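PDB 2OKF: FdxN element excision controlling factor protein from Anabaena variabilis, which probably binds nucleic acid and, as a member of the XisH family in the PDDEXK clan, probably helps to control excision of the fdxN DNA element. Local coordinates for residues 9-14 and 126-131; 20-25 and 48-53; 28-33 and 84-89; 55-60 and 92-97. All coordinates share one frame; numbering follows the deposited sequence.

From the N terminus, helix 6-18 supplies residues 9-14 to interaction 1, whose partner 126-131 comes near the end of the chain; the loop it closes encloses the other three contacts. Interaction 2 follows, pairing edge strand 22-25 with strand 47-51. Residues 28-33 then open interaction 3, which closes only at 84-89 on helix 69-90, so it crosses interaction 2 and also interaction 4. Interactions 2 and 4 lie in series and share the sheet, with A49 O about 2.9 Å from I56 N. Interaction 4 joins strands 54-60 and 94-101 on either side of helix 69-90 in sequence. Packing of V12 on V58 and V60 links interactions 1 and 4.

Interaction 1. Residues 9-14 and 126-131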
# COMPACT_ATOMS: atom_id res chain seq x y z
N HIS A 9 10.34 -13.03 -11.54
CA HIS A 9 11.54 -12.36 -11.10
C HIS A 9 12.66 -12.57 -12.14
O HIS A 9 13.38 -11.63 -12.53
CB HIS A 9 11.93 -12.93 -9.76
CG HIS A 9 13.07 -12.24 -9.13
ND1 HIS A 9 12.92 -11.24 -8.20
CD2 HIS A 9 14.40 -12.43 -9.27
CE1 HIS A 9 14.11 -10.82 -7.81
NE2 HIS A 9 15.03 -11.53 -8.45
N GLU A 10 12.83 -13.81 -12.60
CA GLU A 10 13.83 -14.13 -13.59
C GLU A 10 13.51 -13.47 -14.93
O GLU A 10 14.41 -13.00 -15.61
CB GLU A 10 14.01 -15.64 -13.74
CG GLU A 10 14.72 -16.27 -12.53
CD GLU A 10 16.05 -15.56 -12.22
OE1 GLU A 10 16.90 -15.45 -13.15
OE2 GLU A 10 16.24 -15.10 -11.07
N VAL A 11 12.23 -13.43 -15.30
CA VAL A 11 11.83 -12.75 -16.54
C VAL A 11 12.27 -11.29 -16.52
O VAL A 11 12.80 -10.79 -17.49
CB VAL A 11 10.30 -12.80 -16.74
CG1 VAL A 11 9.85 -11.84 -17.82
CG2 VAL A 11 9.87 -14.22 -17.08
N VAL A 12 12.00 -10.59 -15.41
CA VAL A 12 12.38 -9.18 -15.34
C VAL A 12 13.89 -9.01 -15.38
O VAL A 12 14.41 -8.09 -16.01
CB VAL A 12 11.73 -8.49 -14.10
CG1 VAL A 12 12.23 -7.06 -13.99
CG2 VAL A 12 10.23 -8.54 -14.22
N LYS A 13 14.62 -9.88 -14.70
CA LYS A 13 16.07 -9.83 -14.75
C LYS A 13 16.56 -10.00 -16.17
O LYS A 13 17.46 -9.30 -16.62
CB LYS A 13 16.70 -10.87 -13.82
CG LYS A 13 16.55 -10.53 -12.38
CD LYS A 13 16.94 -11.66 -11.42
CE LYS A 13 18.40 -11.98 -11.45
NZ LYS A 13 18.73 -12.91 -10.27
N THR A 14 15.97 -10.96 -16.88
CA THR A 14 16.32 -11.22 -18.27
C THR A 14 16.04 -10.00 -19.13
O THR A 14 16.91 -9.58 -19.92
CB THR A 14 15.58 -12.45 -18.78
OG1 THR A 14 16.14 -13.59 -18.09
CG2 THR A 14 15.74 -12.65 -20.29
N LEU A 126 7.86 -0.14 -14.79
CA LEU A 126 8.65 -0.86 -15.80
C LEU A 126 7.64 -1.86 -16.36
O LEU A 126 7.26 -2.81 -15.69
CB LEU A 126 9.85 -1.57 -15.19
CG LEU A 126 10.83 -2.33 -16.06
CD1 LEU A 126 11.93 -2.96 -15.18
CD2 LEU A 126 10.20 -3.39 -16.88
N VAL A 127 7.20 -1.63 -17.61
CA VAL A 127 6.23 -2.53 -18.24
C VAL A 127 7.03 -3.51 -19.08
O VAL A 127 7.82 -3.12 -19.96
CB VAL A 127 5.26 -1.77 -19.14
CG1 VAL A 127 4.23 -2.67 -19.69
CG2 VAL A 127 4.55 -0.65 -18.33
N TYR A 128 6.85 -4.78 -18.75
CA TYR A 128 7.61 -5.87 -19.40
C TYR A 128 6.69 -6.87 -20.05
O TYR A 128 5.61 -7.11 -19.59
CB TYR A 128 8.56 -6.56 -18.43
CG TYR A 128 7.94 -7.32 -17.29
CD1 TYR A 128 7.47 -6.68 -16.14
CD2 TYR A 128 7.84 -8.70 -17.33
CE1 TYR A 128 6.92 -7.38 -15.14
CE2 TYR A 128 7.27 -9.41 -16.33
CZ TYR A 128 6.82 -8.76 -15.20
OH TYR A 128 6.27 -9.49 -14.16
N ASP A 129 7.13 -7.40 -21.18
CA ASP A 129 6.43 -8.43 -21.91
C ASP A 129 6.92 -9.76 -21.37
O ASP A 129 8.10 -10.10 -21.44
CB ASP A 129 6.73 -8.29 -23.39
CG ASP A 129 5.94 -9.26 -24.20
OD1 ASP A 129 6.19 -10.48 -24.12
OD2 ASP A 129 5.04 -8.79 -24.92
N VAL A 130 6.01 -10.54 -20.82
CA VAL A 130 6.39 -11.78 -20.16
C VAL A 130 6.90 -12.87 -21.10
O VAL A 130 7.96 -13.50 -20.86
CB VAL A 130 5.20 -12.32 -19.31
CG1 VAL A 130 5.49 -13.71 -18.79
CG2 VAL A 130 4.86 -11.34 -18.18
N GLU A 131 6.16 -13.12 -22.18
CA GLU A 131 6.51 -14.21 -23.10
C GLU A 131 7.85 -13.95 -23.79
O GLU A 131 8.66 -14.86 -23.95
CB GLU A 131 5.40 -14.40 -24.13
CG GLU A 131 5.66 -15.53 -25.10
CD GLU A 131 4.48 -15.81 -26.06
OE1 GLU A 131 3.56 -14.97 -26.15
OE2 GLU A 131 4.51 -16.88 -26.72
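V12 presses a methyl onto the ring of Y128: CG2 stands 3.5 Å from the centroid of the Y128 ring and 10° off its normal, a CH-pi contact centred over one face. A first torsion of 66° sets Y128 CG between the backbone N and the carbonyl carbon, and the tyrosine side chain crosses those of both V11 and V12 at about a right angle.

The remaining contacts are mostly apolar. V11 CG1 reaches Y128 CD2 at 3.8 Å, approaching the ring obliquely; the same methyl sits beside a carbonyl oxygen, V11 CG1 being 3.9 Å from V130 O. The other methyl of V12, CG1, touches L126 CD1 more loosely at 4.3 Å. No hydrogen bond spans the two segments; the polar end of Y128 is satisfied instead by OH bonding to the carbonyl of K61.

Helix 9-14 and strand 126-129 run nearly perpendicular, their axes 101° apart and 9.2 Å at closest approach. The helix thus lies across the sheet, with V12 also packed on I47, V58 and V60, while L126 touches I135 and W138 of the neighbouring strand 134-139.

Interaction 2. Residues 20-25 and 48-53; sequences GWQITD and AAERQG
A classic beta bulge, in which T24 and D25 both face A48, interrupts the antiparallel pairing of strands 22-25 and 48-51. A48 O accepts T24 N at 2.9 Å and, weakly, D25 N at 3.5 Å, while A48 N returns a bond of 2.9 Å to D25 O. Before the bulge the register is regular: Q22 and E50 form a hydrogen-bonded pair, Q22 N to E50 O at 2.9 Å with a nearly straight 172° at the hydrogen, and E50 N to Q22 O at 2.8 Å. I23 and A49 make the adjacent non-hydrogen-bonded pair. A single water bridges T24 OG1 and E50 OE1, donating to the carboxylate.

At the R51 end of the pairing, W21 and R51 share an extensive side-chain overlap. R51 CB sits 3.6 Å from the centroid of the W21 six-membered ring, a CH-pi contact over its face. Further out, a bend at the third torsion of R51, 69°, brings NE close to W21 CE2. The guanidinium lies over the indole with the planes only 14° apart, R51 CZ being 3.6 Å from W21 NE1, and NH1 bonds to D19 O. An alanine in place of W21 would probably leave R51 without the indole face it lies on, its guanidinium held less firmly in place.

G20, with positive phi, is the C-prime residue of the Schellman motif that ends helix 6-18. W21 follows just after that turn, touching L16 and meeting the ring of W138, while A49 packs on I56 of strand 54-60, the next strand inward from this edge of the sheet.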
# COMPACT_ATOMS: atom_id res chain seq x y z
N GLY A 20 20.83 -4.00 -21.42
CA GLY A 20 22.12 -3.51 -20.94
C GLY A 20 22.26 -3.12 -19.51
O GLY A 20 23.26 -2.53 -19.15
N TRP A 21 21.25 -3.44 -18.69
CA TRP A 21 21.29 -3.18 -17.25
C TRP A 21 22.12 -4.26 -16.57
O TRP A 21 22.11 -5.44 -16.96
CB TRP A 21 19.87 -3.17 -16.67
CG TRP A 21 19.07 -2.00 -17.15
CD1 TRP A 21 18.36 -1.93 -18.33
CD2 TRP A 21 18.96 -0.72 -16.54
NE1 TRP A 21 17.85 -0.70 -18.47
CE2 TRP A 21 18.18 0.07 -17.39
CE3 TRP A 21 19.44 -0.17 -15.33
CZ2 TRP A 21 17.86 1.40 -17.08
CZ3 TRP A 21 19.16 1.14 -15.05
CH2 TRP A 21 18.39 1.91 -15.93
N GLN A 22 22.90 -3.85 -15.60
CA GLN A 22 23.72 -4.72 -14.78
C GLN A 22 22.98 -4.93 -13.48
O GLN A 22 22.66 -3.95 -12.79
CB GLN A 22 25.06 -4.04 -14.49
CG GLN A 22 25.96 -4.81 -13.51
CD GLN A 22 27.21 -4.03 -13.05
OE1 GLN A 22 27.49 -2.90 -13.50
NE2 GLN A 22 27.96 -4.64 -12.12
N ILE A 23 22.70 -6.18 -13.15
CA ILE A 23 22.07 -6.50 -11.90
C ILE A 23 23.13 -6.47 -10.77
O ILE A 23 24.16 -7.17 -10.88
CB ILE A 23 21.41 -7.86 -11.96
CG1 ILE A 23 20.47 -8.03 -13.19
CG2 ILE A 23 20.69 -8.16 -10.65
CD1 ILE A 23 19.38 -7.08 -13.30
N THR A 24 22.93 -5.67 -9.72
CA THR A 24 23.94 -5.56 -8.66
C THR A 24 23.56 -6.24 -7.35
O THR A 24 24.45 -6.61 -6.57
CB THR A 24 24.32 -4.10 -8.42
OG1 THR A 24 23.15 -3.36 -8.01
CG2 THR A 24 24.95 -3.53 -9.68
N ASP A 25 22.28 -6.39 -7.10
CA ASP A 25 21.81 -7.03 -5.90
C ASP A 25 20.46 -7.63 -6.15
O ASP A 25 19.57 -7.06 -6.81
CB ASP A 25 21.75 -6.06 -4.69
CG ASP A 25 23.07 -5.93 -3.97
OD1 ASP A 25 23.79 -6.95 -3.78
OD2 ASP A 25 23.40 -4.80 -3.57
N ALA A 48 18.10 -4.75 -7.62
CA ALA A 48 18.88 -3.52 -7.77
C ALA A 48 19.65 -3.67 -9.08
O ALA A 48 20.25 -4.71 -9.35
CB ALA A 48 19.87 -3.34 -6.66
N ALA A 49 19.66 -2.62 -9.90
CA ALA A 49 20.38 -2.66 -11.15
C ALA A 49 20.89 -1.30 -11.47
O ALA A 49 20.47 -0.29 -10.88
CB ALA A 49 19.48 -3.17 -12.29
N GLU A 50 21.84 -1.27 -12.41
CA GLU A 50 22.35 0.01 -12.84
C GLU A 50 22.81 -0.02 -14.27
O GLU A 50 23.07 -1.08 -14.81
CB GLU A 50 23.47 0.52 -11.93
CG GLU A 50 24.69 -0.27 -11.94
CD GLU A 50 25.70 0.39 -11.01
OE1 GLU A 50 25.53 0.30 -9.78
OE2 GLU A 50 26.66 1.03 -11.52
N ARG A 51 22.85 1.16 -14.89
CA ARG A 51 23.32 1.27 -16.27
C ARG A 51 23.88 2.66 -16.47
O ARG A 51 23.17 3.65 -16.26
CB ARG A 51 22.14 1.01 -17.23
CG ARG A 51 22.56 0.81 -18.69
CD ARG A 51 21.34 0.46 -19.55
NE ARG A 51 20.47 1.62 -19.65
CZ ARG A 51 19.52 1.76 -20.57
NH1 ARG A 51 19.31 0.79 -21.49
NH2 ARG A 51 18.83 2.86 -20.57
N GLN A 52 25.14 2.73 -16.92
CA GLN A 52 25.79 4.00 -17.14
C GLN A 52 25.62 4.90 -15.92
O GLN A 52 25.27 6.08 -16.03
CB GLN A 52 25.21 4.64 -18.40
CG GLN A 52 26.16 5.58 -19.12
CD GLN A 52 25.61 6.04 -20.45
OE1 GLN A 52 24.39 6.10 -20.62
NE2 GLN A 52 26.49 6.38 -21.38
N GLY A 53 25.84 4.33 -14.75
CA GLY A 53 25.71 5.08 -13.50
C GLY A 53 24.33 5.40 -12.97
O GLY A 53 24.24 5.89 -11.85
O HOH W 1 23.26 -0.67 -8.71

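Interaction 3. Residues 28-33 and 84-89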
# COMPACT_ATOMS: atom_id res chain seq x y z
N LEU A 28 17.85 -6.80 -3.08
CA LEU A 28 18.34 -5.57 -2.52
C LEU A 28 17.67 -5.53 -1.14
O LEU A 28 16.44 -5.45 -1.06
CB LEU A 28 17.86 -4.37 -3.33
CG LEU A 28 18.16 -3.01 -2.70
CD1 LEU A 28 19.63 -2.76 -2.54
CD2 LEU A 28 17.49 -1.97 -3.60
N THR A 29 18.45 -5.55 -0.08
CA THR A 29 17.87 -5.50 1.27
C THR A 29 17.94 -4.08 1.79
O THR A 29 18.91 -3.37 1.53
CB THR A 29 18.55 -6.46 2.24
OG1 THR A 29 19.97 -6.22 2.24
CG2 THR A 29 18.25 -7.91 1.80
N ILE A 30 16.89 -3.68 2.50
CA ILE A 30 16.80 -2.33 3.03
C ILE A 30 16.48 -2.40 4.53
O ILE A 30 15.47 -2.99 4.92
CB ILE A 30 15.70 -1.52 2.29
CG1 ILE A 30 15.84 -1.66 0.77
CG2 ILE A 30 15.72 -0.03 2.70
CD1 ILE A 30 14.67 -1.09 -0.01
N SER A 31 17.34 -1.81 5.35
CA SER A 31 17.08 -1.73 6.78
C SER A 31 17.13 -0.26 7.18
O SER A 31 18.11 0.42 6.94
CB SER A 31 18.10 -2.54 7.57
OG SER A 31 17.87 -3.93 7.39
N VAL A 32 16.05 0.26 7.77
CA VAL A 32 16.11 1.64 8.17
C VAL A 32 15.05 1.94 9.21
O VAL A 32 13.96 1.34 9.20
CB VAL A 32 15.94 2.62 6.96
CG1 VAL A 32 14.58 2.51 6.39
CG2 VAL A 32 16.22 4.08 7.38
N GLY A 33 15.40 2.83 10.12
CA GLY A 33 14.46 3.31 11.11
C GLY A 33 13.78 2.25 11.92
O GLY A 33 12.61 2.39 12.24
N ARG A 84 9.90 3.09 -1.52
CA ARG A 84 10.33 4.37 -2.03
C ARG A 84 10.77 5.27 -0.88
O ARG A 84 11.83 5.94 -0.95
CB ARG A 84 9.21 5.03 -2.82
CG ARG A 84 9.62 6.41 -3.34
CD ARG A 84 8.58 7.05 -4.23
NE ARG A 84 7.33 7.29 -3.52
CZ ARG A 84 6.22 7.68 -4.13
NH1 ARG A 84 6.16 7.81 -5.45
NH2 ARG A 84 5.13 7.87 -3.38
N GLY A 85 9.96 5.31 0.18
CA GLY A 85 10.23 6.16 1.32
C GLY A 85 11.52 5.73 2.02
O GLY A 85 12.31 6.56 2.48
N ALA A 86 11.73 4.42 2.13
CA ALA A 86 12.95 3.90 2.75
C ALA A 86 14.18 4.24 1.88
O ALA A 86 15.21 4.67 2.39
CB ALA A 86 12.83 2.40 2.96
N LEU A 87 14.09 4.03 0.59
CA LEU A 87 15.22 4.30 -0.30
C LEU A 87 15.65 5.77 -0.27
O LEU A 87 16.82 6.06 -0.39
CB LEU A 87 14.91 3.86 -1.74
CG LEU A 87 14.93 2.36 -1.89
CD1 LEU A 87 14.31 1.94 -3.25
CD2 LEU A 87 16.40 1.84 -1.83
N ARG A 88 14.71 6.70 -0.14
CA ARG A 88 15.06 8.10 -0.04
C ARG A 88 16.07 8.33 1.07
O ARG A 88 16.96 9.14 0.94
CB ARG A 88 13.86 8.99 0.30
CG ARG A 88 12.99 9.28 -0.77
CD ARG A 88 11.94 10.31 -0.33
NE ARG A 88 10.91 10.18 -1.31
CZ ARG A 88 9.64 10.44 -1.10
NH1 ARG A 88 9.15 10.89 0.05
NH2 ARG A 88 8.82 10.25 -2.14
N LYS A 89 15.88 7.63 2.19
CA LYS A 89 16.67 7.79 3.38
C LYS A 89 17.87 6.84 3.50
O LYS A 89 18.64 6.92 4.48
CB LYS A 89 15.74 7.65 4.59
CG LYS A 89 14.54 8.63 4.56
CD LYS A 89 14.93 10.06 4.79
CE LYS A 89 13.69 10.97 4.87
NZ LYS A 89 13.05 11.26 3.51
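I30 overlaps A86 and L87 with two different branches. Its CG2, anti to the backbone N, meets A86 CB at 3.8 Å, whereas CD1, at the end of the longer branch, reaches L87 CD2 at 3.9 Å. The two longer side chains, I30 and L87, cross at about a right angle, I30 CD1 meeting both CG and CD2 of L87.

V32 adds a second methyl against the same alanine, with V32 CG1 3.9 Å from A86 CB. Its first torsion of 66° puts CG1 between the backbone N and the carbonyl carbon. A86 CB is thus touched by I30 and V32 together. V32 and A86 are also the nearest CA pair of the two segments, with 6.7 Å between V32 CA and A86 CA. L28 extends the row more loosely, L28 CD2 lying 4.3 Å from L87 CD2. No hydrogen bond crosses the contact; it is held by apolar surfaces alone.

F113 of the second subunit packs on V32 and A86, so this patch continues into the dimer interface, where the backbone of G33 also bonds to that subunit. Within the chain, L28 and L87 both rest on A57 of strand 54-60. Residues 28-33, which include the first strand of the short antiparallel pair 31-32 and 35-36, therefore lie against the connecting helix of a beta-alpha-beta unit, helix 69-90 being the link between parallel strands 54-60 and 94-101.

Interaction 4. Residues 55-60 and 92-97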
# COMPACT_ATOMS: atom_id res chain seq x y z
N LYS A 55 21.07 4.34 -11.30
CA LYS A 55 20.70 3.25 -10.38
C LYS A 55 19.20 3.14 -10.21
O LYS A 55 18.50 4.14 -10.08
CB LYS A 55 21.32 3.53 -8.98
CG LYS A 55 22.84 3.46 -8.95
CD LYS A 55 23.37 3.82 -7.56
CE LYS A 55 24.88 3.79 -7.53
NZ LYS A 55 25.41 4.32 -6.25
N ILE A 56 18.72 1.91 -10.21
CA ILE A 56 17.30 1.61 -10.04
C ILE A 56 17.07 0.45 -9.08
O ILE A 56 17.96 -0.32 -8.79
CB ILE A 56 16.58 1.30 -11.38
CG1 ILE A 56 17.08 -0.02 -11.96
CG2 ILE A 56 16.78 2.43 -12.35
CD1 ILE A 56 16.31 -0.46 -13.17
N ALA A 57 15.84 0.40 -8.56
CA ALA A 57 15.34 -0.72 -7.78
C ALA A 57 14.03 -1.10 -8.44
O ALA A 57 13.28 -0.25 -8.87
CB ALA A 57 15.12 -0.35 -6.31
N VAL A 58 13.77 -2.40 -8.56
CA VAL A 58 12.58 -2.86 -9.22
C VAL A 58 11.82 -3.81 -8.33
O VAL A 58 12.35 -4.83 -7.88
CB VAL A 58 12.91 -3.59 -10.55
CG1 VAL A 58 11.62 -4.02 -11.24
CG2 VAL A 58 13.72 -2.68 -11.44
N GLU A 59 10.56 -3.43 -8.10
CA GLU A 59 9.54 -4.19 -7.37
C GLU A 59 8.76 -5.03 -8.39
O GLU A 59 8.01 -4.50 -9.18
CB GLU A 59 8.63 -3.28 -6.59
CG GLU A 59 7.45 -3.97 -5.95
CD GLU A 59 6.49 -3.01 -5.33
OE1 GLU A 59 6.87 -1.87 -5.05
OE2 GLU A 59 5.30 -3.40 -5.11
N VAL A 60 9.04 -6.34 -8.40
CA VAL A 60 8.41 -7.21 -9.39
C VAL A 60 7.07 -7.74 -8.97
O VAL A 60 6.97 -8.35 -7.94
CB VAL A 60 9.32 -8.40 -9.76
CG1 VAL A 60 8.64 -9.27 -10.83
CG2 VAL A 60 10.63 -7.89 -10.27
N PRO A 92 19.41 7.43 -1.92
CA PRO A 92 18.58 8.40 -2.60
C PRO A 92 18.81 8.56 -4.09
O PRO A 92 17.97 9.18 -4.73
CB PRO A 92 18.94 9.71 -1.87
CG PRO A 92 20.30 9.51 -1.38
CD PRO A 92 20.33 8.08 -0.97
N ASP A 93 19.89 7.98 -4.61
CA ASP A 93 20.07 8.01 -6.05
C ASP A 93 19.49 6.81 -6.77
O ASP A 93 19.57 6.75 -8.00
CB ASP A 93 21.55 8.15 -6.38
CG ASP A 93 22.09 9.50 -5.96
OD1 ASP A 93 21.49 10.51 -6.38
OD2 ASP A 93 23.10 9.56 -5.24
N ARG A 94 18.91 5.88 -6.04
CA ARG A 94 18.36 4.67 -6.64
C ARG A 94 16.88 4.82 -6.76
O ARG A 94 16.13 4.89 -5.76
CB ARG A 94 18.74 3.44 -5.83
CG ARG A 94 18.27 2.18 -6.48
CD ARG A 94 18.71 0.91 -5.74
NE ARG A 94 20.15 0.83 -5.57
CZ ARG A 94 21.00 0.50 -6.53
NH1 ARG A 94 20.61 0.17 -7.76
NH2 ARG A 94 22.30 0.44 -6.25
N VAL A 95 16.42 4.86 -8.01
CA VAL A 95 15.01 5.12 -8.30
C VAL A 95 14.20 3.85 -8.38
O VAL A 95 14.55 2.94 -9.11
CB VAL A 95 14.90 5.91 -9.62
CG1 VAL A 95 13.47 6.21 -9.98
CG2 VAL A 95 15.69 7.21 -9.50
N LEU A 96 13.08 3.82 -7.66
CA LEU A 96 12.20 2.65 -7.62
C LEU A 96 11.15 2.62 -8.71
O LEU A 96 10.46 3.63 -8.96
CB LEU A 96 11.48 2.62 -6.28
CG LEU A 96 10.59 1.43 -6.01
CD1 LEU A 96 11.37 0.16 -5.90
CD2 LEU A 96 9.77 1.66 -4.75
N TYR A 97 11.02 1.43 -9.32
CA TYR A 97 10.00 1.17 -10.34
C TYR A 97 9.16 -0.05 -9.94
O TYR A 97 9.72 -1.02 -9.41
CB TYR A 97 10.66 0.87 -11.72
CG TYR A 97 11.31 2.07 -12.30
CD1 TYR A 97 12.60 2.42 -11.89
CD2 TYR A 97 10.65 2.89 -13.21
CE1 TYR A 97 13.20 3.56 -12.35
CE2 TYR A 97 11.26 4.05 -13.68
CZ TYR A 97 12.53 4.38 -13.24
OH TYR A 97 13.16 5.53 -13.70
O HOH W 2 20.81 7.09 -10.30
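R94 and I56 share the one side-chain hydrogen bond of this contact: R94 NH1 donates to I56 O at 2.9 Å, with 162° at the hydrogen and the acceptor close to the guanidinium plane. A bend at the third torsion, -56°, sets NE off the line of the chain, and NE pairs with E91 in a salt bridge. The buried guanidinium thus has both a carboxylate and a carbonyl as partners.

A parallel ladder runs beside it. V95 N bonds to K55 O at 3.0 Å; the three bonds that follow, A57 N to V95 O, Y97 N to A57 O and E59 N to Y97 O, each measure 2.9 Å. A water accepts from K55 N and donates to D93 O.

Packing surrounds this framework. K55 CB lies over one face of the R94 guanidinium, 3.6 Å from NH1. I56 CG2 meets Y97 CE1 at 3.8 Å, and A57 CB touches L96 CD1 at 3.8 Å. A methionine in place of R94 would probably leave the carboxylate of E91 without its charged mate and I56 O without its side-chain donor.

The short strand axes run parallel to within 28°, and the two strands are joined through helix 69-90 in a beta-alpha-beta unit. Strand 54-60 is flanked by 47-51 on its other side; helix 6-18 packs on I56 and V58, while helix 69-90 lies against E59 and L96, and Y97 meets W138 edge-to-face and bonds to N140 through OH.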